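L-lysine 6-monooxygenase involved in desferrioxamine biosynthesis (Erwinia amylovora CFBP1430, PDB 5O8P) is an FAD-dependent monooxygenase that probably uses NADPH to N-hydroxylate cadaverine in the biosynthesis of the siderophore desferrioxamine. Local coordinates at residues K86-S89 and F90-R93; S127-D130 and N131-C134; Q358-E361 and K362-D366; S372-H376 and N377-V381. All blocks are in the same frame, centred on the assembly; numbering follows the deposited sequence.

Four local contacts, each made within one continuous run of chain, follow one another in series from the N terminus, neither nesting nor crossing. Interaction 1 is a short helix at the subunit interfaces, with its centre about 51 Å from that of interaction 2. Interaction 2 closes the hairpin joining strands 121-129 and 134-141. Interactions 3 and 4 close two successive loops between strand 342-343 and strand 379-381. These last two touch: Q358 N lies 2.7 Å from I373 O, a probable hydrogen bond, and Y365 packs on I373. Interactions 2 and 4 reach the same mixed sheet; 127-134 and 372-381 lie close together without touching, nearest atoms about 4 Å apart, on the same side of the chain's centre.

Interaction 1: residues K86-S89 and F90-R93; sequences KLYS and FYIR
Y88 carries the side-chain part of this helical contact, meeting Y91 over one face of its ring and I92 at its edge. CD2 of Y91 stands over that face toward the rim, and the Y88 CZ to Y91 CE2 distance is 3.9 Å. The two phenol side chains run side by side in the same direction, but their planes are inclined at 40°, an oblique pairing with centroids 5.0 Å apart. Near the plane of the Y88 ring, CD1 of I92 approaches CD2 of Y88 to 3.6 Å. I92 reaches it because CG1 lies beside its own backbone N (chi1 -67°), which directs the branch back along the helix. L87 CD1 makes a looser apolar approach of 4.4 Å to F90 CD2.

Along the backbone, successive i+4 to i hydrogen bonds set the spacing of these side chains. They begin with F90 N to K86 O at 3.1 Å, K86 being the N-cap residue, and end with R93 N to S89 O at 2.8 Å.

The phenol of Y88 is anchored by T244 of the second subunit, while the hydroxyl of S89 bonds to Y283 of the third subunit. Helix 87-93 is thus wedged between two neighbouring copies; within its own chain, L87 and F90 pack on helix 77-83, and F90 and R93 touch strand 97-99.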
loop_
_atom_site.group_PDB
_atom_site.type_symbol
_atom_site.label_atom_id
_atom_site.label_comp_id
_atom_site.label_asym_id
_atom_site.label_seq_id
_atom_site.Cartn_x
_atom_site.Cartn_y
_atom_site.Cartn_z
ATOM N N LYS B 86 -0.684 1.136 27.118
ATOM C CA LYS B 86 -1.200 0.723 25.810
ATOM C C LYS B 86 -0.135 0.608 24.700
ATOM O O LYS B 86 -0.480 0.531 23.513
ATOM C CB LYS B 86 -2.251 1.738 25.354
ATOM C CG LYS B 86 -1.680 3.094 24.944
ATOM C CD LYS B 86 -2.764 4.053 24.502
ATOM C CE LYS B 86 -3.286 3.746 23.102
ATOM N NZ LYS B 86 -4.411 4.660 22.759
ATOM N N LEU B 87 1.146 0.610 25.054
ATOM C CA LEU B 87 2.201 0.647 24.040
ATOM C C LEU B 87 2.125 -0.567 23.132
ATOM O O LEU B 87 2.423 -0.456 21.947
ATOM C CB LEU B 87 3.589 0.754 24.671
ATOM C CG LEU B 87 4.806 0.720 23.739
ATOM C CD1 LEU B 87 4.811 1.842 22.712
ATOM C CD2 LEU B 87 6.076 0.772 24.576
ATOM N N TYR B 88 1.721 -1.717 23.668
ATOM C CA TYR B 88 1.642 -2.911 22.849
ATOM C C TYR B 88 0.525 -2.804 21.822
ATOM O O TYR B 88 0.639 -3.333 20.713
ATOM C CB TYR B 88 1.495 -4.189 23.686
ATOM C CG TYR B 88 2.099 -5.364 22.970
ATOM C CD1 TYR B 88 3.459 -5.651 23.089
ATOM C CD2 TYR B 88 1.330 -6.158 22.112
ATOM C CE1 TYR B 88 4.032 -6.701 22.386
ATOM C CE2 TYR B 88 1.893 -7.215 21.405
ATOM C CZ TYR B 88 3.247 -7.485 21.544
ATOM O OH TYR B 88 3.822 -8.533 20.855
ATOM N N SER B 89 -0.550 -2.113 22.182
ATOM C CA SER B 89 -1.635 -1.874 21.239
ATOM C C SER B 89 -1.170 -0.977 20.106
ATOM O O SER B 89 -1.450 -1.241 18.946
ATOM C CB SER B 89 -2.827 -1.250 21.925
ATOM O OG SER B 89 -3.850 -1.066 20.970
ATOM N N PHE B 90 -0.457 0.081 20.460
ATOM C CA PHE B 90 0.147 0.988 19.480
ATOM C C PHE B 90 1.139 0.271 18.531
ATOM O O PHE B 90 1.257 0.642 17.350
ATOM C CB PHE B 90 0.846 2.133 20.210
ATOM C CG PHE B 90 1.413 3.161 19.298
ATOM C CD1 PHE B 90 0.581 4.073 18.682
ATOM C CD2 PHE B 90 2.772 3.205 19.027
ATOM C CE1 PHE B 90 1.089 5.028 17.817
ATOM C CE2 PHE B 90 3.289 4.158 18.160
ATOM C CZ PHE B 90 2.446 5.072 17.558
ATOM N N TYR B 91 1.839 -0.731 19.076
ATOM C CA TYR B 91 2.778 -1.578 18.336
ATOM C C TYR B 91 2.043 -2.425 17.317
ATOM O O TYR B 91 2.441 -2.475 16.160
ATOM C CB TYR B 91 3.586 -2.446 19.326
ATOM C CG TYR B 91 4.424 -3.607 18.791
ATOM C CD1 TYR B 91 5.753 -3.426 18.414
ATOM C CD2 TYR B 91 3.901 -4.893 18.723
ATOM C CE1 TYR B 91 6.530 -4.480 17.940
ATOM C CE2 TYR B 91 4.662 -5.963 18.260
ATOM C CZ TYR B 91 5.988 -5.753 17.866
ATOM O OH TYR B 91 6.753 -6.802 17.402
ATOM N N ILE B 92 0.959 -3.063 17.751
ATOM C CA ILE B 92 0.054 -3.806 16.860
ATOM C C ILE B 92 -0.593 -2.898 15.806
ATOM O O ILE B 92 -0.706 -3.279 14.658
ATOM C CB ILE B 92 -1.049 -4.531 17.671
ATOM C CG1 ILE B 92 -0.425 -5.637 18.533
ATOM C CG2 ILE B 92 -2.131 -5.119 16.766
ATOM C CD1 ILE B 92 -1.328 -6.156 19.639
ATOM N N ARG B 93 -1.026 -1.706 16.190
ATOM C CA ARG B 93 -1.578 -0.747 15.228
ATOM C C ARG B 93 -0.592 -0.508 14.067
ATOM O O ARG B 93 -1.001 -0.501 12.905
ATOM C CB ARG B 93 -1.937 0.574 15.920
ATOM C CG ARG B 93 -2.779 1.527 15.098
ATOM C CD ARG B 93 -2.971 2.841 15.838
ATOM N NE ARG B 93 -3.249 3.964 14.953
ATOM C CZ ARG B 93 -4.407 4.185 14.318
ATOM N NH1 ARG B 93 -5.450 3.360 14.450
ATOM N NH2 ARG B 93 -4.527 5.253 13.529
#

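Interaction 2: residues S127-D130 and N131-C134; sequences SYDD and NLQC
The Y128 ring and the terminal amide of Q133 meet with their planes 75° apart, the two side chains passing at a slant. Along the ring the backbone of the returning chain comes close: C134 O lies 3.3 Å from Y128 CD1, in an oblique position, and the carbonyl carbon of Q133 sits near CZ. R356, from elsewhere in the chain, makes a cation-pi contact with the same ring, and Y135 on the returning strand also meets it. The Q133 amide itself is turned so that its NE2 donates to D130 O over 3.1 Å, with the acceptor close to the amide plane. A bend at chi2 (-81°) folds the glutamine back for this bond instead of letting it extend.

D129 supplies the second side-chain link. Its OD1 accepts from L132 N at 2.9 Å, an almost straight bond that arrives from above the carboxylate plane. L132 crosses the aspartate at a slant, its CB near OD1 and its CD1 near OD2. Across the strand ends, D129 N donates to C134 O at 2.9 Å, whereas Q133 N and C134 N make only weak bonds to D129 O. Q133 and C134 both face D129, an arrangement that fits a G1 beta bulge, with Q133 at positive phi (61°), here closing the hairpin between strands 121-129 and 134-141.

The other carboxylate oxygen, OD2, forms a salt bridge with R136, so one aspartate binds both the turn backbone and a cation on the returning strand. That pairing would be expected to stabilise the charged form of D129 at this surface hairpin end.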
loop_
_atom_site.group_PDB
_atom_site.type_symbol
_atom_site.label_atom_id
_atom_site.label_comp_id
_atom_site.label_asym_id
_atom_site.label_seq_id
_atom_site.Cartn_x
_atom_site.Cartn_y
_atom_site.Cartn_z
ATOM N N SER B 127 8.267 45.141 27.664
ATOM C CA SER B 127 9.145 46.297 27.518
ATOM C C SER B 127 10.566 45.935 27.928
ATOM O O SER B 127 10.772 44.950 28.649
ATOM C CB SER B 127 8.620 47.461 28.363
ATOM O OG SER B 127 8.368 47.037 29.694
ATOM N N TYR B 128 11.531 46.719 27.440
ATOM C CA TYR B 128 12.942 46.531 27.777
ATOM C C TYR B 128 13.353 47.523 28.837
ATOM O O TYR B 128 13.291 48.731 28.622
ATOM C CB TYR B 128 13.852 46.698 26.554
ATOM C CG TYR B 128 15.307 46.343 26.833
ATOM C CD1 TYR B 128 15.679 45.026 27.117
ATOM C CD2 TYR B 128 16.305 47.320 26.846
ATOM C CE1 TYR B 128 16.987 44.677 27.386
ATOM C CE2 TYR B 128 17.631 46.984 27.114
ATOM C CZ TYR B 128 17.965 45.657 27.383
ATOM O OH TYR B 128 19.275 45.316 27.645
ATOM N N ASP B 129 13.791 46.998 29.973
ATOM C CA ASP B 129 14.269 47.809 31.086
ATOM C C ASP B 129 15.739 48.166 30.877
ATOM O O ASP B 129 16.602 47.303 31.013
ATOM C CB ASP B 129 14.082 47.018 32.379
ATOM C CG ASP B 129 14.171 47.880 33.606
ATOM O OD1 ASP B 129 15.203 48.604 33.774
ATOM O OD2 ASP B 129 13.191 47.797 34.394
ATOM N N ASP B 130 16.027 49.424 30.548
ATOM C CA ASP B 130 17.412 49.846 30.270
ATOM C C ASP B 130 18.319 49.698 31.491
ATOM O O ASP B 130 19.487 49.347 31.354
ATOM C CB ASP B 130 17.473 51.299 29.788
ATOM C CG ASP B 130 16.796 51.504 28.459
ATOM O OD1 ASP B 130 17.209 50.870 27.460
ATOM O OD2 ASP B 130 15.858 52.325 28.412
ATOM N N ASN B 131 17.760 49.952 32.673
ATOM C CA ASN B 131 18.514 49.924 33.926
ATOM C C ASN B 131 18.832 48.501 34.397
ATOM O O ASN B 131 19.971 48.224 34.765
ATOM C CB ASN B 131 17.784 50.746 35.004
ATOM C CG ASN B 131 17.845 52.263 34.735
ATOM O OD1 ASN B 131 17.294 53.055 35.501
ATOM N ND2 ASN B 131 18.515 52.669 33.650
ATOM N N LEU B 132 17.849 47.601 34.361
ATOM C CA LEU B 132 18.083 46.173 34.667
ATOM C C LEU B 132 18.700 45.386 33.497
ATOM O O LEU B 132 19.161 44.266 33.693
ATOM C CB LEU B 132 16.785 45.477 35.107
ATOM C CG LEU B 132 16.272 45.695 36.529
ATOM C CD1 LEU B 132 14.862 45.133 36.662
ATOM C CD2 LEU B 132 17.178 45.066 37.583
ATOM N N GLN B 133 18.695 45.958 32.293
ATOM C CA GLN B 133 19.230 45.310 31.080
ATOM C C GLN B 133 18.526 43.987 30.698
ATOM O O GLN B 133 19.158 43.061 30.197
ATOM C CB GLN B 133 20.763 45.139 31.179
ATOM C CG GLN B 133 21.533 46.442 31.012
ATOM C CD GLN B 133 21.704 46.818 29.553
ATOM O OE1 GLN B 133 22.551 46.258 28.855
ATOM N NE2 GLN B 133 20.890 47.761 29.079
ATOM N N CYS B 134 17.212 43.924 30.909
ATOM C CA CYS B 134 16.425 42.734 30.607
ATOM C C CYS B 134 14.986 43.088 30.197
ATOM O O CYS B 134 14.617 44.261 30.154
ATOM C CB CYS B 134 16.429 41.805 31.821
ATOM S SG CYS B 134 15.269 42.295 33.115
#

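Interaction 3: residues Q358-E361 and K362-D366; sequences QWDE and KDRYD
W359 and Y365 mark a single backbone bridge, their CA atoms 4.9 Å apart, and bonds from the neighbouring residues tie the two segments on either side of it. D366 N donates to Q358 O at 2.8 Å, and D360 N to R364 O at 3.1 Å. Further out, the chain reverses in a type I beta turn from D360 to D363, in which D363 N reaches D360 O from above the carbonyl plane. This turn tops a surface loop between strand 342-343 and strand 379-381; the side chain of Y365, in the same loop, is about 10 Å from the bound FAD.

The D360 carboxylate reaches back to the chain after it. With chi1 at 68°, its CG sits between the backbone N and the carbonyl carbon, and OD1 accepts from one amide in the turn and one just past it. K362 N (3.3 Å) and R364 N (3.1 Å) reach OD1 from opposite faces of the carboxylate plane. OD2 forms a salt bridge of 3.1 Å with NH2 of R364, whose guanidinium is turned 43° from the carboxylate. D261 takes NH1 of the same arginine, giving that cation a second acidic partner.

CZ3 of W359 lies 3.9 Å from CD1 of Y365; the side chains run the same way, side by side, with their ring planes 47° apart. Their polar ends are held elsewhere, the indole NE1 by Q354 O and the phenol by the hydroxyl of Y344.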
loop_
_atom_site.group_PDB
_atom_site.type_symbol
_atom_site.label_atom_id
_atom_site.label_comp_id
_atom_site.label_asym_id
_atom_site.label_seq_id
_atom_site.Cartn_x
_atom_site.Cartn_y
_atom_site.Cartn_z
ATOM N N GLN B 358 14.221 44.030 14.805
ATOM C CA GLN B 358 14.671 44.294 13.437
ATOM C C GLN B 358 13.504 44.054 12.491
ATOM O O GLN B 358 12.991 42.937 12.424
ATOM C CB GLN B 358 15.842 43.385 13.051
ATOM C CG GLN B 358 17.035 43.482 13.975
ATOM C CD GLN B 358 18.275 42.829 13.407
ATOM O OE1 GLN B 358 18.729 43.196 12.336
ATOM N NE2 GLN B 358 18.841 41.874 14.137
ATOM N N TRP B 359 13.080 45.099 11.785
ATOM C CA TRP B 359 11.999 44.990 10.803
ATOM C C TRP B 359 12.579 45.016 9.394
ATOM O O TRP B 359 13.563 45.707 9.145
ATOM C CB TRP B 359 10.991 46.128 10.994
ATOM C CG TRP B 359 10.427 46.197 12.400
ATOM C CD1 TRP B 359 10.940 46.893 13.451
ATOM C CD2 TRP B 359 9.252 45.527 12.900
ATOM N NE1 TRP B 359 10.166 46.703 14.565
ATOM C CE2 TRP B 359 9.120 45.875 14.254
ATOM C CE3 TRP B 359 8.293 44.681 12.326
ATOM C CZ2 TRP B 359 8.072 45.397 15.055
ATOM C CZ3 TRP B 359 7.254 44.194 13.129
ATOM C CH2 TRP B 359 7.155 44.559 14.473
ATOM N N ASP B 360 11.981 44.248 8.488
ATOM C CA ASP B 360 12.408 44.215 7.081
ATOM C C ASP B 360 11.561 45.183 6.255
ATOM O O ASP B 360 10.683 45.855 6.799
ATOM C CB ASP B 360 12.381 42.770 6.523
ATOM C CG ASP B 360 10.972 42.184 6.380
ATOM O OD1 ASP B 360 9.973 42.877 6.665
ATOM O OD2 ASP B 360 10.863 41.013 5.953
ATOM N N GLU B 361 11.805 45.218 4.944
ATOM C CA GLU B 361 11.147 46.160 4.012
ATOM C C GLU B 361 9.610 46.119 3.998
ATOM O O GLU B 361 8.976 47.118 3.656
ATOM C CB GLU B 361 11.652 45.948 2.563
ATOM C CG GLU B 361 13.154 46.104 2.307
ATOM C CD GLU B 361 13.741 47.454 2.725
ATOM O OE1 GLU B 361 12.990 48.448 2.827
ATOM O OE2 GLU B 361 14.973 47.526 2.943
ATOM N N LYS B 362 9.010 44.986 4.365
ATOM C CA LYS B 362 7.553 44.823 4.361
ATOM C C LYS B 362 6.899 44.878 5.761
ATOM O O LYS B 362 5.754 44.449 5.919
ATOM C CB LYS B 362 7.192 43.507 3.648
ATOM C CG LYS B 362 7.440 43.517 2.144
ATOM C CD LYS B 362 6.858 42.288 1.452
ATOM C CE LYS B 362 6.413 42.606 0.029
ATOM N NZ LYS B 362 5.871 41.400 -0.656
ATOM N N ASP B 363 7.606 45.426 6.755
ATOM C CA ASP B 363 7.115 45.534 8.152
ATOM C C ASP B 363 6.745 44.197 8.817
ATOM O O ASP B 363 5.774 44.113 9.568
ATOM C CB ASP B 363 5.938 46.534 8.259
ATOM C CG ASP B 363 6.384 47.975 8.170
ATOM O OD1 ASP B 363 7.057 48.449 9.111
ATOM O OD2 ASP B 363 6.042 48.634 7.164
ATOM N N ARG B 364 7.514 43.151 8.529
ATOM C CA ARG B 364 7.444 41.904 9.304
ATOM C C ARG B 364 8.796 41.757 9.985
ATOM O O ARG B 364 9.732 42.529 9.717
ATOM C CB ARG B 364 7.126 40.674 8.447
ATOM C CG ARG B 364 6.007 40.857 7.439
ATOM C CD ARG B 364 6.201 39.943 6.259
ATOM N NE ARG B 364 7.418 40.241 5.486
ATOM C CZ ARG B 364 7.766 39.645 4.338
ATOM N NH1 ARG B 364 6.962 38.768 3.736
ATOM N NH2 ARG B 364 8.894 40.011 3.735
ATOM N N TYR B 365 8.896 40.780 10.876
ATOM C CA TYR B 365 10.145 40.555 11.582
ATOM C C TYR B 365 11.259 40.186 10.590
ATOM O O TYR B 365 11.082 39.260 9.792
ATOM C CB TYR B 365 10.030 39.402 12.576
ATOM C CG TYR B 365 8.916 39.440 13.588
ATOM C CD1 TYR B 365 8.531 40.625 14.207
ATOM C CD2 TYR B 365 8.272 38.268 13.960
ATOM C CE1 TYR B 365 7.509 40.643 15.142
ATOM C CE2 TYR B 365 7.258 38.272 14.896
ATOM C CZ TYR B 365 6.890 39.455 15.485
ATOM O OH TYR B 365 5.893 39.419 16.408
ATOM N N ASP B 366 12.387 40.889 10.634
ATOM C CA ASP B 366 13.571 40.488 9.876
ATOM C C ASP B 366 14.318 39.407 10.663
ATOM O O ASP B 366 15.330 39.675 11.333
ATOM C CB ASP B 366 14.477 41.696 9.606
ATOM C CG ASP B 366 15.654 41.361 8.696
ATOM O OD1 ASP B 366 15.430 40.773 7.612
ATOM O OD2 ASP B 366 16.797 41.691 9.077
#

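Interaction 4: residues S372-H376 and N377-V381; sequences SIDRH and NQVFV
D374 forms an Asx turn in the loop that leads into strand 379-381 of the mixed sheet, where the side chain of V381 is about 10 Å from the bound FAD. The carboxylate takes backbone N-H groups from both halves of the loop. OD2 accepts from H376 N two residues on, at 3.0 Å, from above the carboxylate plane. OD1 is shared by two donors: Q378 N at 3.0 Å, on the syn side near the plane, and V379 N at 2.9 Å, which comes from well above it. With chi1 at 66° the carboxylate is swung in toward the following loop residues, and three amides are bound by one side chain.

Beyond the turn, S372 and F380 form a single backbone bridge, and I373 N donates to V379 O at 2.8 Å. F380 places CE1 near the CB of S372, while the hydroxyl of that serine bonds to N370. The backbone of F380 is hydrogen-bonded to L155 and L157, which joins this strand to the neighbouring strand 155-157. I373 spans two valines of the strand: its CG1 rests 3.7 Å from V379 CG1, and its CD1 meets V381 CG1 at 3.7 Å.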
loop_
_atom_site.group_PDB
_atom_site.type_symbol
_atom_site.label_atom_id
_atom_site.label_comp_id
_atom_site.label_asym_id
_atom_site.label_seq_id
_atom_site.Cartn_x
_atom_site.Cartn_y
_atom_site.Cartn_z
ATOM N N SER B 372 16.037 34.663 15.910
ATOM C CA SER B 372 15.988 35.862 16.723
ATOM C C SER B 372 15.486 37.060 15.906
ATOM O O SER B 372 15.756 37.143 14.709
ATOM C CB SER B 372 17.370 36.151 17.327
ATOM O OG SER B 372 18.240 36.771 16.398
ATOM N N ILE B 373 14.761 37.972 16.566
ATOM C CA ILE B 373 14.210 39.176 15.901
ATOM C C ILE B 373 14.769 40.492 16.456
ATOM O O ILE B 373 14.457 41.568 15.939
ATOM C CB ILE B 373 12.650 39.185 15.834
ATOM C CG1 ILE B 373 12.019 39.414 17.212
ATOM C CG2 ILE B 373 12.156 37.899 15.188
ATOM C CD1 ILE B 373 10.498 39.424 17.212
ATOM N N ASP B 374 15.620 40.410 17.470
ATOM C CA ASP B 374 16.272 41.589 18.032
ATOM C C ASP B 374 17.709 41.655 17.530
ATOM O O ASP B 374 18.131 40.817 16.718
ATOM C CB ASP B 374 16.232 41.545 19.564
ATOM C CG ASP B 374 17.063 40.416 20.136
ATOM O OD1 ASP B 374 16.818 39.262 19.718
ATOM O OD2 ASP B 374 17.956 40.655 20.991
ATOM N N ARG B 375 18.446 42.646 18.024
ATOM C CA ARG B 375 19.827 42.875 17.622
ATOM C C ARG B 375 20.855 42.241 18.566
ATOM O O ARG B 375 22.052 42.496 18.411
ATOM C CB ARG B 375 20.070 44.383 17.500
ATOM C CG ARG B 375 19.087 45.095 16.585
ATOM C CD ARG B 375 19.365 46.583 16.486
ATOM N NE ARG B 375 18.436 47.226 15.552
ATOM C CZ ARG B 375 17.175 47.584 15.823
ATOM N NH1 ARG B 375 16.622 47.387 17.018
ATOM N NH2 ARG B 375 16.443 48.152 14.870
ATOM N N HIS B 376 20.410 41.424 19.531
ATOM C CA HIS B 376 21.303 40.846 20.555
ATOM C C HIS B 376 21.021 39.377 20.948
ATOM O O HIS B 376 21.497 38.924 21.986
ATOM C CB HIS B 376 21.285 41.731 21.820
ATOM C CG HIS B 376 21.695 43.153 21.580
ATOM N ND1 HIS B 376 20.782 44.173 21.399
ATOM C CD2 HIS B 376 22.918 43.724 21.481
ATOM C CE1 HIS B 376 21.419 45.311 21.205
ATOM N NE2 HIS B 376 22.717 45.066 21.247
ATOM N N ASN B 377 20.293 38.627 20.118
ATOM C CA ASN B 377 19.974 37.205 20.387
ATOM C C ASN B 377 19.264 36.969 21.718
ATOM O O ASN B 377 19.664 36.118 22.517
ATOM C CB ASN B 377 21.231 36.334 20.285
ATOM C CG ASN B 377 21.953 36.533 18.975
ATOM O OD1 ASN B 377 21.324 36.721 17.941
ATOM N ND2 ASN B 377 23.276 36.505 19.014
ATOM N N GLN B 378 18.196 37.733 21.920
ATOM C CA GLN B 378 17.376 37.673 23.131
ATOM C C GLN B 378 15.864 37.457 22.910
ATOM O O GLN B 378 15.209 36.852 23.749
ATOM C CB GLN B 378 17.591 38.941 23.948
ATOM C CG GLN B 378 19.017 39.156 24.412
ATOM C CD GLN B 378 19.170 40.433 25.198
ATOM O OE1 GLN B 378 18.645 41.485 24.818
ATOM N NE2 GLN B 378 19.887 40.352 26.303
ATOM N N VAL B 379 15.313 37.956 21.808
ATOM C CA VAL B 379 13.907 37.792 21.499
ATOM C C VAL B 379 13.836 36.836 20.326
ATOM O O VAL B 379 14.273 37.185 19.233
ATOM C CB VAL B 379 13.263 39.133 21.111
ATOM C CG1 VAL B 379 11.767 38.962 20.870
ATOM C CG2 VAL B 379 13.504 40.147 22.193
ATOM N N PHE B 380 13.299 35.641 20.566
ATOM C CA PHE B 380 13.178 34.601 19.541
ATOM C C PHE B 380 11.733 34.363 19.150
ATOM O O PHE B 380 10.825 34.708 19.894
ATOM C CB PHE B 380 13.784 33.300 20.051
ATOM C CG PHE B 380 15.242 33.407 20.346
ATOM C CD1 PHE B 380 16.171 33.266 19.334
ATOM C CD2 PHE B 380 15.684 33.679 21.630
ATOM C CE1 PHE B 380 17.523 33.366 19.596
ATOM C CE2 PHE B 380 17.027 33.785 21.907
ATOM C CZ PHE B 380 17.947 33.634 20.886
ATOM N N VAL B 381 11.522 33.738 18.000
ATOM C CA VAL B 381 10.165 33.416 17.563
ATOM C C VAL B 381 10.066 31.956 17.122
ATOM O O VAL B 381 11.025 31.422 16.601
ATOM C CB VAL B 381 9.672 34.372 16.448
ATOM C CG1 VAL B 381 9.595 35.824 16.939
ATOM C CG2 VAL B 381 10.513 34.272 15.169
#